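Local coordinates for inorganic pyrophosphatase (Anaplasma phagocytophilum, PDB 3LD3), which probably hydrolyses inorganic pyrophosphate to two phosphate ions with the help of magnesium, working as a homohexamer, at residues V37-E42 with I107-V112; P74-F79 with V95-P100. All blocks are in the same frame, centred on the assembly; numbering follows the deposited sequence.

Interaction 1 of 2, residues V37-E42 with I107-V112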
ATOM      1  N   VAL A  37      -6.853 -16.256  24.032  1.00  9.61           N
ATOM      2  CA  VAL A  37      -5.653 -16.986  23.681  1.00  8.99           C
ATOM      3  C   VAL A  37      -4.731 -16.078  22.907  1.00  8.44           C
ATOM      4  O   VAL A  37      -5.191 -15.098  22.300  1.00  9.30           O
ATOM      5  CB  VAL A  37      -5.957 -18.261  22.836  1.00  9.26           C
ATOM      6  CG1 VAL A  37      -6.823 -19.281  23.651  1.00  8.56           C
ATOM      7  CG2 VAL A  37      -6.708 -17.919  21.534  1.00  7.18           C
ATOM      8  N   ASN A  38      -3.447 -16.416  22.937  1.00  8.74           N
ATOM      9  CA  ASN A  38      -2.440 -15.742  22.123  1.00  7.38           C
ATOM     10  C   ASN A  38      -2.346 -16.388  20.745  1.00  8.03           C
ATOM     11  O   ASN A  38      -2.336 -17.624  20.614  1.00  8.79           O
ATOM     12  CB  ASN A  38      -1.058 -15.818  22.798  1.00  8.32           C
ATOM     13  CG  ASN A  38      -1.010 -15.166  24.138  1.00  8.43           C
ATOM     14  OD1 ASN A  38      -1.748 -14.209  24.395  1.00  9.27           O
ATOM     15  ND2 ASN A  38      -0.096 -15.640  25.026  1.00 11.81           N
ATOM     16  N   VAL A  39      -2.235 -15.545  19.717  1.00  6.82           N
ATOM     17  CA  VAL A  39      -2.045 -15.991  18.351  1.00  7.13           C
ATOM     18  C   VAL A  39      -0.831 -15.256  17.795  1.00  7.57           C
ATOM     19  O   VAL A  39      -0.794 -14.043  17.822  1.00  7.63           O
ATOM     20  CB  VAL A  39      -3.291 -15.743  17.475  1.00  7.23           C
ATOM     21  CG1 VAL A  39      -3.045 -16.192  16.002  1.00  6.84           C
ATOM     22  CG2 VAL A  39      -4.521 -16.500  18.088  1.00  7.07           C
ATOM     23  N   VAL A  40       0.122 -16.023  17.280  1.00  7.69           N
ATOM     24  CA  VAL A  40       1.261 -15.495  16.527  1.00  7.21           C
ATOM     25  C   VAL A  40       0.816 -15.451  15.067  1.00  7.83           C
ATOM     26  O   VAL A  40       0.513 -16.502  14.482  1.00  7.90           O
ATOM     27  CB  VAL A  40       2.510 -16.393  16.681  1.00  7.28           C
ATOM     28  CG1 VAL A  40       3.672 -15.896  15.784  1.00  7.66           C
ATOM     29  CG2 VAL A  40       2.962 -16.477  18.112  1.00  7.22           C
ATOM     30  N   ILE A  41       0.757 -14.251  14.497  1.00  7.36           N
ATOM     31  CA  ILE A  41       0.295 -14.036  13.134  1.00  6.40           C
ATOM     32  C   ILE A  41       1.375 -14.469  12.158  1.00  7.92           C
ATOM     33  O   ILE A  41       2.566 -14.142  12.331  1.00  7.81           O
ATOM     34  CB  ILE A  41      -0.147 -12.562  12.887  1.00  6.51           C
ATOM     35  CG1 ILE A  41      -1.301 -12.175  13.808  1.00  7.58           C
ATOM     36  CG2 ILE A  41      -0.534 -12.314  11.403  1.00  6.47           C
ATOM     37  CD1 ILE A  41      -2.534 -13.132  13.696  1.00  7.84           C
ATOM     38  N   GLU A  42       0.955 -15.251  11.177  1.00  7.31           N
ATOM     39  CA  GLU A  42       1.815 -15.647  10.051  1.00  7.64           C
ATOM     40  C   GLU A  42       1.465 -14.936   8.761  1.00  7.36           C
ATOM     41  O   GLU A  42       2.375 -14.646   7.957  1.00  7.85           O
ATOM     42  CB  GLU A  42       1.749 -17.171   9.853  1.00  7.30           C
ATOM     43  CG  GLU A  42       2.415 -17.901  11.037  1.00  9.59           C
ATOM     44  CD  GLU A  42       2.204 -19.393  10.995  1.00 14.12           C
ATOM     45  OE1 GLU A  42       1.047 -19.772  10.768  1.00 15.08           O
ATOM     46  OE2 GLU A  42       3.178 -20.149  11.197  1.00 14.87           O
ATOM     47  N   ILE A 107      -1.081 -11.466  19.080  1.00  7.67           N
ATOM     48  CA  ILE A 107      -2.306 -10.761  19.466  1.00  7.33           C
ATOM     49  C   ILE A 107      -3.160 -11.660  20.349  1.00  7.28           C
ATOM     50  O   ILE A 107      -3.239 -12.863  20.123  1.00  8.16           O
ATOM     51  CB  ILE A 107      -3.080 -10.247  18.221  1.00  6.99           C
ATOM     52  CG1 ILE A 107      -4.347  -9.452  18.600  1.00  7.70           C
ATOM     53  CG2 ILE A 107      -3.447 -11.404  17.236  1.00  6.70           C
ATOM     54  CD1 ILE A 107      -5.041  -8.803  17.409  1.00  6.95           C
ATOM     55  N   CYS A 108      -3.766 -11.046  21.365  1.00  7.50           N
ATOM     56  CA  CYS A 108      -4.673 -11.686  22.303  1.00  7.42           C
ATOM     57  C   CYS A 108      -6.093 -11.640  21.742  1.00  7.74           C
ATOM     58  O   CYS A 108      -6.640 -10.568  21.426  1.00  7.87           O
ATOM     59  CB  CYS A 108      -4.565 -11.014  23.674  1.00  8.14           C
ATOM     60  SG  CYS A 108      -5.584 -11.827  24.924  1.00 10.98           S
ATOM     61  N   VAL A 109      -6.696 -12.820  21.600  1.00  7.96           N
ATOM     62  CA  VAL A 109      -7.966 -12.943  20.909  1.00  8.45           C
ATOM     63  C   VAL A 109      -8.957 -13.822  21.678  1.00  8.62           C
ATOM     64  O   VAL A 109      -8.578 -14.598  22.546  1.00  8.41           O
ATOM     65  CB  VAL A 109      -7.782 -13.538  19.484  1.00  7.86           C
ATOM     66  CG1 VAL A 109      -6.667 -12.715  18.702  1.00  7.86           C
ATOM     67  CG2 VAL A 109      -7.373 -15.041  19.556  1.00  9.03           C
ATOM     68  N   ARG A 110     -10.221 -13.641  21.326  1.00  8.82           N
ATOM     69  CA  ARG A 110     -11.322 -14.405  21.889  1.00 10.10           C
ATOM     70  C   ARG A 110     -11.870 -15.298  20.789  1.00  9.28           C
ATOM     71  O   ARG A 110     -12.337 -14.773  19.785  1.00  8.80           O
ATOM     72  CB  ARG A 110     -12.484 -13.490  22.254  1.00 11.35           C
ATOM     73  CG  ARG A 110     -12.342 -12.629  23.407  1.00 16.78           C
ATOM     74  CD  ARG A 110     -13.757 -12.148  23.784  1.00 22.00           C
ATOM     75  NE  ARG A 110     -14.306 -11.100  22.906  1.00 21.36           N
ATOM     76  CZ  ARG A 110     -15.368 -11.245  22.110  1.00 15.80           C
ATOM     77  NH1 ARG A 110     -15.948 -12.397  21.962  1.00 16.09           N
ATOM     78  NH2 ARG A 110     -15.824 -10.218  21.432  1.00 19.57           N
ATOM     79  N   PRO A 111     -11.813 -16.633  20.956  1.00  9.95           N
ATOM     80  CA  PRO A 111     -12.448 -17.530  19.967  1.00  9.67           C
ATOM     81  C   PRO A 111     -13.953 -17.336  19.891  1.00  9.51           C
ATOM     82  O   PRO A 111     -14.632 -17.230  20.946  1.00  9.08           O
ATOM     83  CB  PRO A 111     -12.134 -18.933  20.496  1.00 10.10           C
ATOM     84  CG  PRO A 111     -10.997 -18.744  21.416  1.00 11.85           C
ATOM     85  CD  PRO A 111     -11.164 -17.397  22.028  1.00 10.57           C
ATOM     86  N   VAL A 112     -14.484 -17.311  18.679  1.00  9.09           N
ATOM     87  CA  VAL A 112     -15.932 -17.166  18.479  1.00  9.29           C
ATOM     88  C   VAL A 112     -16.566 -18.335  17.718  1.00  9.41           C
ATOM     89  O   VAL A 112     -17.804 -18.427  17.642  1.00 10.13           O
ATOM     90  CB  VAL A 112     -16.345 -15.815  17.820  1.00  9.18           C
ATOM     91  CG1 VAL A 112     -15.879 -14.632  18.695  1.00 11.21           C
ATOM     92  CG2 VAL A 112     -15.869 -15.686  16.333  1.00  8.66           C
TER
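CG2 of Val-109 touches CG2 of both Val-37 and Val-39, the side chains two places apart on the opposite strand. CG2 of Val-109 lies 3.6 Å from CG2 of Val-37. CG2 of Val-109 is 3.5 Å from CG2 of Val-39, and these two side chains meet at about a right angle. Chi1 of -52° places CG2 of Val-109 between its own backbone N and carbonyl carbon. That same turn leaves CG1 beside the backbone N, from where it packs on Val-95. Ile-107 lies on the same face. The CG2 branch of Ile-107 does the touching, 4.0 Å from CD1 of Ile-41, while CG1 is anti to the backbone N (chi1 -178°) and carries CD1 away from the strand 37-41. The backbones form an antiparallel pair in the central beta barrel of the family I pyrophosphatase fold. Val-37 with Val-109 and Val-39 with Ile-107 are hydrogen-bonded pairs, each closed by two N-H to O=C bonds. The bond from Val-109 N to Val-37 O is 2.8 Å long. Asn-38 and Cys-108 make the non-hydrogen-bonded pair between them, with side chains on the other face. There the contact is looser: OD1 of Asn-38 comes 4.3 Å from CB of Cys-108. ND2 of Asn-38 bonds to the carbonyl of Gly-28, which ties the N-terminal segment to this face. On the valine face, Val-93 and Val-95 pack against Val-39, and Ala-129 lies against Val-109. Ile-107 also packs on Phe-66 of a second subunit.

Interaction 2 of 2, residues P74-F79 with V95-P100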
ATOM      1  N   PRO A  74      -8.740 -14.255   4.236  1.00 12.19           N
ATOM      2  CA  PRO A  74      -9.784 -13.263   4.550  1.00 13.37           C
ATOM      3  C   PRO A  74      -9.741 -12.672   5.968  1.00 13.24           C
ATOM      4  O   PRO A  74     -10.514 -11.749   6.302  1.00 15.61           O
ATOM      5  CB  PRO A  74     -11.066 -14.041   4.302  1.00 13.30           C
ATOM      6  CG  PRO A  74     -10.738 -15.454   4.574  1.00 13.07           C
ATOM      7  CD  PRO A  74      -9.310 -15.594   4.029  1.00 12.23           C
ATOM      8  N   CYS A  75      -8.868 -13.222   6.802  1.00 12.31           N
ATOM      9  CA  CYS A  75      -8.596 -12.716   8.148  1.00 11.89           C
ATOM     10  C   CYS A  75      -7.082 -12.814   8.297  1.00 10.62           C
ATOM     11  O   CYS A  75      -6.416 -13.479   7.505  1.00  9.58           O
ATOM     12  CB  CYS A  75      -9.249 -13.575   9.240  1.00 10.79           C
ATOM     13  SG  CYS A  75     -10.980 -13.827   9.088  1.00 13.84           S
ATOM     14  N   ASN A  76      -6.547 -12.177   9.330  1.00  9.35           N
ATOM     15  CA  ASN A  76      -5.221 -12.501   9.772  1.00  9.13           C
ATOM     16  C   ASN A  76      -5.196 -13.979  10.132  1.00  9.57           C
ATOM     17  O   ASN A  76      -6.208 -14.544  10.590  1.00 10.99           O
ATOM     18  CB  ASN A  76      -4.850 -11.648  10.985  1.00  7.49           C
ATOM     19  CG  ASN A  76      -4.964 -10.194  10.694  1.00  9.33           C
ATOM     20  OD1 ASN A  76      -4.146  -9.640   9.953  1.00  8.31           O
ATOM     21  ND2 ASN A  76      -6.002  -9.556  11.214  1.00  7.94           N
ATOM     22  N   TYR A  77      -4.087 -14.630   9.851  1.00  9.32           N
ATOM     23  CA  TYR A  77      -3.953 -16.057  10.078  1.00  9.13           C
ATOM     24  C   TYR A  77      -2.683 -16.410  10.829  1.00  8.95           C
ATOM     25  O   TYR A  77      -1.590 -15.979  10.487  1.00  8.48           O
ATOM     26  CB  TYR A  77      -3.986 -16.769   8.739  1.00  9.21           C
ATOM     27  CG  TYR A  77      -3.931 -18.267   8.779  1.00 10.43           C
ATOM     28  CD1 TYR A  77      -5.066 -18.999   9.088  1.00 12.83           C
ATOM     29  CD2 TYR A  77      -2.766 -18.952   8.463  1.00 11.95           C
ATOM     30  CE1 TYR A  77      -5.038 -20.384   9.079  1.00 14.06           C
ATOM     31  CE2 TYR A  77      -2.719 -20.338   8.476  1.00 15.62           C
ATOM     32  CZ  TYR A  77      -3.874 -21.045   8.772  1.00 13.45           C
ATOM     33  OH  TYR A  77      -3.845 -22.425   8.791  1.00 15.89           O
ATOM     34  N   GLY A  78      -2.827 -17.229  11.857  1.00  8.46           N
ATOM     35  CA  GLY A  78      -1.681 -17.701  12.582  1.00  8.60           C
ATOM     36  C   GLY A  78      -2.017 -18.860  13.473  1.00  8.91           C
ATOM     37  O   GLY A  78      -2.960 -19.619  13.186  1.00  8.66           O
ATOM     38  N   PHE A  79      -1.228 -19.021  14.515  1.00  8.76           N
ATOM     39  CA  PHE A  79      -1.339 -20.178  15.406  1.00  9.21           C
ATOM     40  C   PHE A  79      -1.227 -19.861  16.895  1.00  9.70           C
ATOM     41  O   PHE A  79      -0.634 -18.855  17.304  1.00  9.37           O
ATOM     42  CB  PHE A  79      -0.290 -21.238  15.027  1.00  9.26           C
ATOM     43  CG  PHE A  79       1.112 -20.848  15.400  1.00 10.62           C
ATOM     44  CD1 PHE A  79       1.685 -21.267  16.585  1.00 10.33           C
ATOM     45  CD2 PHE A  79       1.860 -20.021  14.558  1.00 11.86           C
ATOM     46  CE1 PHE A  79       2.972 -20.892  16.933  1.00 10.44           C
ATOM     47  CE2 PHE A  79       3.150 -19.625  14.919  1.00 11.79           C
ATOM     48  CZ  PHE A  79       3.711 -20.057  16.091  1.00 11.45           C
ATOM     49  N   VAL A  95      -7.954 -14.599  12.645  1.00  7.28           N
ATOM     50  CA  VAL A  95      -8.249 -13.450  13.525  1.00  6.76           C
ATOM     51  C   VAL A  95      -8.805 -12.287  12.696  1.00  7.74           C
ATOM     52  O   VAL A  95      -8.093 -11.642  11.932  1.00  7.96           O
ATOM     53  CB  VAL A  95      -6.977 -12.996  14.306  1.00  6.04           C
ATOM     54  CG1 VAL A  95      -7.327 -11.823  15.227  1.00  7.60           C
ATOM     55  CG2 VAL A  95      -6.385 -14.120  15.078  1.00  6.72           C
ATOM     56  N   LEU A  96     -10.101 -12.045  12.808  1.00  7.82           N
ATOM     57  CA  LEU A  96     -10.735 -10.930  12.148  1.00  9.69           C
ATOM     58  C   LEU A  96     -10.369  -9.683  12.911  1.00  9.69           C
ATOM     59  O   LEU A  96     -10.456  -9.680  14.127  1.00 11.29           O
ATOM     60  CB  LEU A  96     -12.264 -11.122  12.126  1.00 10.72           C
ATOM     61  CG  LEU A  96     -13.061  -9.967  11.511  1.00 12.70           C
ATOM     62  CD1 LEU A  96     -12.717  -9.677  10.050  1.00 15.89           C
ATOM     63  CD2 LEU A  96     -14.565 -10.300  11.726  1.00 14.55           C
ATOM     64  N   ALA A  97      -9.919  -8.637  12.226  1.00  8.36           N
ATOM     65  CA  ALA A  97      -9.592  -7.343  12.854  1.00  7.98           C
ATOM     66  C   ALA A  97      -9.876  -6.191  11.913  1.00  7.89           C
ATOM     67  O   ALA A  97     -10.125  -6.402  10.722  1.00  8.79           O
ATOM     68  CB  ALA A  97      -8.119  -7.296  13.323  1.00  7.55           C
ATOM     69  N   ARG A  98      -9.847  -4.961  12.427  1.00  8.14           N
ATOM     70  CA  ARG A  98     -10.181  -3.792  11.623  1.00  8.41           C
ATOM     71  C   ARG A  98      -9.078  -3.449  10.633  1.00  9.48           C
ATOM     72  O   ARG A  98      -9.334  -2.832   9.594  1.00  9.48           O
ATOM     73  CB  ARG A  98     -10.514  -2.580  12.503  1.00  8.86           C
ATOM     74  CG  ARG A  98     -11.816  -2.700  13.247  1.00  9.09           C
ATOM     75  CD  ARG A  98     -12.249  -1.371  13.883  1.00  9.82           C
ATOM     76  NE  ARG A  98     -11.317  -0.885  14.911  1.00 11.78           N
ATOM     77  CZ  ARG A  98     -10.630   0.261  14.848  1.00 12.91           C
ATOM     78  NH1 ARG A  98     -10.707   1.056  13.781  1.00 14.00           N
ATOM     79  NH2 ARG A  98      -9.857   0.591  15.854  1.00 15.35           N
ATOM     80  N   PHE A  99      -7.845  -3.848  10.963  1.00  8.63           N
ATOM     81  CA  PHE A  99      -6.681  -3.621  10.114  1.00  7.74           C
ATOM     82  C   PHE A  99      -5.810  -4.851  10.120  1.00  8.05           C
ATOM     83  O   PHE A  99      -5.912  -5.642  11.010  1.00 10.07           O
ATOM     84  CB  PHE A  99      -5.880  -2.416  10.606  1.00  7.64           C
ATOM     85  CG  PHE A  99      -6.640  -1.156  10.532  1.00  7.81           C
ATOM     86  CD1 PHE A  99      -6.849  -0.543   9.306  1.00 10.88           C
ATOM     87  CD2 PHE A  99      -7.211  -0.605  11.665  1.00 10.95           C
ATOM     88  CE1 PHE A  99      -7.601   0.616   9.213  1.00 11.53           C
ATOM     89  CE2 PHE A  99      -7.948   0.582  11.572  1.00 11.26           C
ATOM     90  CZ  PHE A  99      -8.157   1.165  10.336  1.00 12.00           C
ATOM     91  N   PRO A 100      -4.935  -5.015   9.117  1.00  8.04           N
ATOM     92  CA  PRO A 100      -4.007  -6.143   9.081  1.00  7.43           C
ATOM     93  C   PRO A 100      -3.010  -6.058  10.208  1.00  7.48           C
ATOM     94  O   PRO A 100      -2.598  -4.949  10.581  1.00  8.00           O
ATOM     95  CB  PRO A 100      -3.310  -5.980   7.739  1.00  7.50           C
ATOM     96  CG  PRO A 100      -4.211  -5.154   6.964  1.00 10.37           C
ATOM     97  CD  PRO A 100      -4.837  -4.216   7.895  1.00  7.87           C
TER
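Asn-76 and Val-95 face each other as an antiparallel hydrogen-bonded pair at one end of two neighbouring strands of the pyrophosphatase beta barrel, where the strand 92-95 gives way to a loop. They bury the most surface in this contact. Val-95 N gives a bond of 2.7 Å to Asn-76 O, reaching it from 31° off the carbonyl plane. The return bond, from Asn-76 N to Val-95 O, is weak. The Asn-76 side chain adds a second grip on that acceptor: ND2 of Asn-76 donates to Val-95 O over 3.0 Å. Chi1 of -57° sets CG beside the backbone N, which brings the amide round to the same carbonyl oxygen. The bond is moderately bent, with 145° at the hydrogen. ND2 of Asn-76 also lies 3.7 Å from CB of Ala-97. OD1 of Asn-76 turns to the middle of the loop and rests 3.6 Å from CA of Pro-100. It accepts hydrogen bonds from the backbone N atoms of Gln-45 and Val-101, so both ends of the amide are held and its rotation is fixed. One asparagine thus joins the strand 76-79 to Val-95, where the loop begins, and to Pro-100 and Val-101 in its middle. It directly precedes Tyr-77, a predicted substrate-binding residue. Cys-75 is the third main residue. SG of Cys-75 touches CB of Leu-96 at 4.3 Å, and Phe-152 of the helix 150-162 packs on both residues. Beyond Ala-97, the ring of Phe-99 stacks on His-48 of a second subunit. Just before the strand 76-79, CB of Cys-75 lies 3.5 Å from Val-95 O.

The centres of interactions 1 and 2 are about 9 Å apart, and both belong to one mixed sheet. The strand 37-41 lies between 106-119 and 76-79, and 76-79 in turn pairs with 92-95. In sequence, both segments of interaction 2 fall between those of interaction 1. The two meet directly. Val-40 N lies 2.9 Å from Phe-79 O and Glu-42 N 2.7 Å from Tyr-77 O, both probable hydrogen bonds. The shared sheet holds Tyr-77, in interaction 2, and Asp-92, at the start of strand 92-95, predicted to bind substrate and magnesium respectively. Both contacts also touch a second subunit of the hexamer.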